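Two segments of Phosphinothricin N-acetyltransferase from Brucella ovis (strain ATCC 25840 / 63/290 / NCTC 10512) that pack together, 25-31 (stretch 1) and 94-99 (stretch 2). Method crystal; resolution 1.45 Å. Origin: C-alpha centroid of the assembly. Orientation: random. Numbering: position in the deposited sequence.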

# COMPACT_ATOMS: atom_id res chain seq x y z
N ALA A 25 11.40 16.96 14.64
CA ALA A 25 12.48 16.41 15.46
C ALA A 25 12.20 14.96 15.87
O ALA A 25 13.10 14.12 15.84
CB ALA A 25 12.71 17.29 16.70
N ILE A 26 10.96 14.66 16.25
CA ILE A 26 10.59 13.29 16.62
C ILE A 26 10.77 12.36 15.43
O ILE A 26 11.37 11.28 15.54
CB ILE A 26 9.15 13.26 17.16
CG1 ILE A 26 9.08 14.00 18.49
CG2 ILE A 26 8.65 11.82 17.31
CD1 ILE A 26 7.67 14.17 19.03
N TYR A 27 10.24 12.76 14.28
CA TYR A 27 10.34 11.90 13.10
C TYR A 27 11.80 11.75 12.65
O TYR A 27 12.20 10.66 12.20
CB TYR A 27 9.44 12.42 11.97
CG TYR A 27 9.33 11.46 10.81
CD1 TYR A 27 8.84 10.17 11.00
CD2 TYR A 27 9.73 11.83 9.54
CE1 TYR A 27 8.76 9.27 9.95
CE2 TYR A 27 9.65 10.93 8.47
CZ TYR A 27 9.16 9.65 8.70
OH TYR A 27 9.06 8.75 7.67
N THR A 28 12.60 12.81 12.78
CA THR A 28 14.01 12.73 12.42
C THR A 28 14.71 11.60 13.19
O THR A 28 15.44 10.80 12.61
CB THR A 28 14.70 14.07 12.67
OG1 THR A 28 14.23 15.03 11.70
CG2 THR A 28 16.23 13.96 12.58
N GLN A 29 14.48 11.54 14.50
CA GLN A 29 15.08 10.47 15.29
C GLN A 29 14.58 9.09 14.86
O GLN A 29 15.36 8.13 14.79
CB GLN A 29 14.83 10.69 16.79
CG GLN A 29 15.61 11.87 17.35
CD GLN A 29 17.06 11.86 16.90
OE1 GLN A 29 17.78 10.88 17.13
NE2 GLN A 29 17.49 12.93 16.24
N ALA A 30 13.28 8.98 14.58
CA ALA A 30 12.74 7.72 14.07
C ALA A 30 13.41 7.29 12.77
O ALA A 30 13.76 6.12 12.60
CB ALA A 30 11.23 7.86 13.86
N VAL A 31 13.62 8.24 11.86
CA VAL A 31 14.24 7.91 10.57
C VAL A 31 15.69 7.48 10.77
O VAL A 31 16.14 6.50 10.17
CB VAL A 31 14.12 9.11 9.61
CG1 VAL A 31 15.01 8.92 8.40
CG2 VAL A 31 12.66 9.32 9.20
N ILE A 94 1.94 6.49 13.87
CA ILE A 94 2.20 6.94 15.24
C ILE A 94 3.70 6.98 15.44
O ILE A 94 4.39 6.00 15.16
CB ILE A 94 1.60 5.99 16.29
CG1 ILE A 94 0.12 5.69 16.03
CG2 ILE A 94 1.76 6.58 17.69
CD1 ILE A 94 -0.44 4.63 16.96
N TYR A 95 4.20 8.09 15.99
CA TYR A 95 5.61 8.22 16.35
C TYR A 95 5.74 8.90 17.70
O TYR A 95 5.03 9.87 17.98
CB TYR A 95 6.39 9.02 15.30
CG TYR A 95 6.63 8.21 14.05
CD1 TYR A 95 7.69 7.31 13.98
CD2 TYR A 95 5.79 8.31 12.95
CE1 TYR A 95 7.92 6.56 12.84
CE2 TYR A 95 6.01 7.56 11.80
CZ TYR A 95 7.08 6.68 11.75
OH TYR A 95 7.31 5.93 10.62
N ILE A 96 6.66 8.39 18.51
CA ILE A 96 6.86 8.86 19.88
C ILE A 96 8.29 9.37 20.02
O ILE A 96 9.22 8.80 19.44
CB ILE A 96 6.57 7.72 20.88
CG1 ILE A 96 5.19 7.11 20.65
CG2 ILE A 96 6.69 8.22 22.31
CD1 ILE A 96 4.02 8.05 20.91
N ALA A 97 8.46 10.45 20.79
CA ALA A 97 9.79 10.95 21.09
C ALA A 97 10.60 9.87 21.81
O ALA A 97 10.06 9.14 22.64
CB ALA A 97 9.71 12.20 21.97
N PRO A 98 11.91 9.75 21.53
CA PRO A 98 12.69 8.68 22.16
C PRO A 98 12.65 8.71 23.68
O PRO A 98 12.54 7.65 24.31
CB PRO A 98 14.11 8.93 21.63
CG PRO A 98 13.90 9.62 20.33
CD PRO A 98 12.70 10.50 20.54
N ASP A 99 12.69 9.88 24.28
CA ASP A 99 12.69 9.95 25.74
C ASP A 99 11.31 9.80 26.35
O ASP A 99 11.18 9.85 27.57
CB ASP A 99 13.38 11.23 26.22
CG ASP A 99 12.75 12.48 25.64
OD1 ASP A 99 12.15 12.41 24.55
OD2 ASP A 99 12.88 13.54 26.29
O HOH W 1 11.30 9.15 17.49

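No direct hydrogen bond joins these two segments; the one polar link between them is a water. It donates to Ile26 O and to Ile96 O, each 2.9 Å from the water oxygen, and so spends both its hydrogens on carbonyls that, as two acceptors, could not bond to each other. Ile26 O meanwhile also accepts the helical hydrogen bond from Ala30 N (3.1 Å), a reminder that a carbonyl within a helix can still receive a second donor.

The rest of the contact illustrates how a helix packs across a strand through apolar side chains. The axes of helix 25-31 and strand 94-96 cross almost at right angles, at 93°, with a closest approach of 8.1 Å. The two stretches together bury 334 Å², both sides summed, and part of that contact lies past the strand, at Ala97 and Pro98. The backbones come nearest where the chain leaves the strand, Ile26 CA lying 5.1 Å from Ala97 CA.

Tyr95 points toward the helix and gives up more area than any other residue. The edge of Tyr27 meets the face of its ring, with Tyr27 CE1 3.6 Å from Tyr95 CZ, centroids 5.0 Å apart and planes at 77°. This arrangement sets the slightly positive ring hydrogens of one tyrosine against the π cloud of the other. Ala30, one helical turn after Ile26, brings its small methyl close to the same ring, Ala30 CB to Tyr95 CD1 being 3.6 Å.

Ile26 leaves its backbone sideways yet reaches several partners: its CG2 lies 4.1 Å from Tyr95 CB and 3.7 Å from Ala97 N, while its CG1 is 4.0 Å from Ala97 CB. These are van der Waals contacts. Farther along, Gln29 contributes its aliphatic portion, Gln29 CB resting 3.8 Å from Pro98 CG.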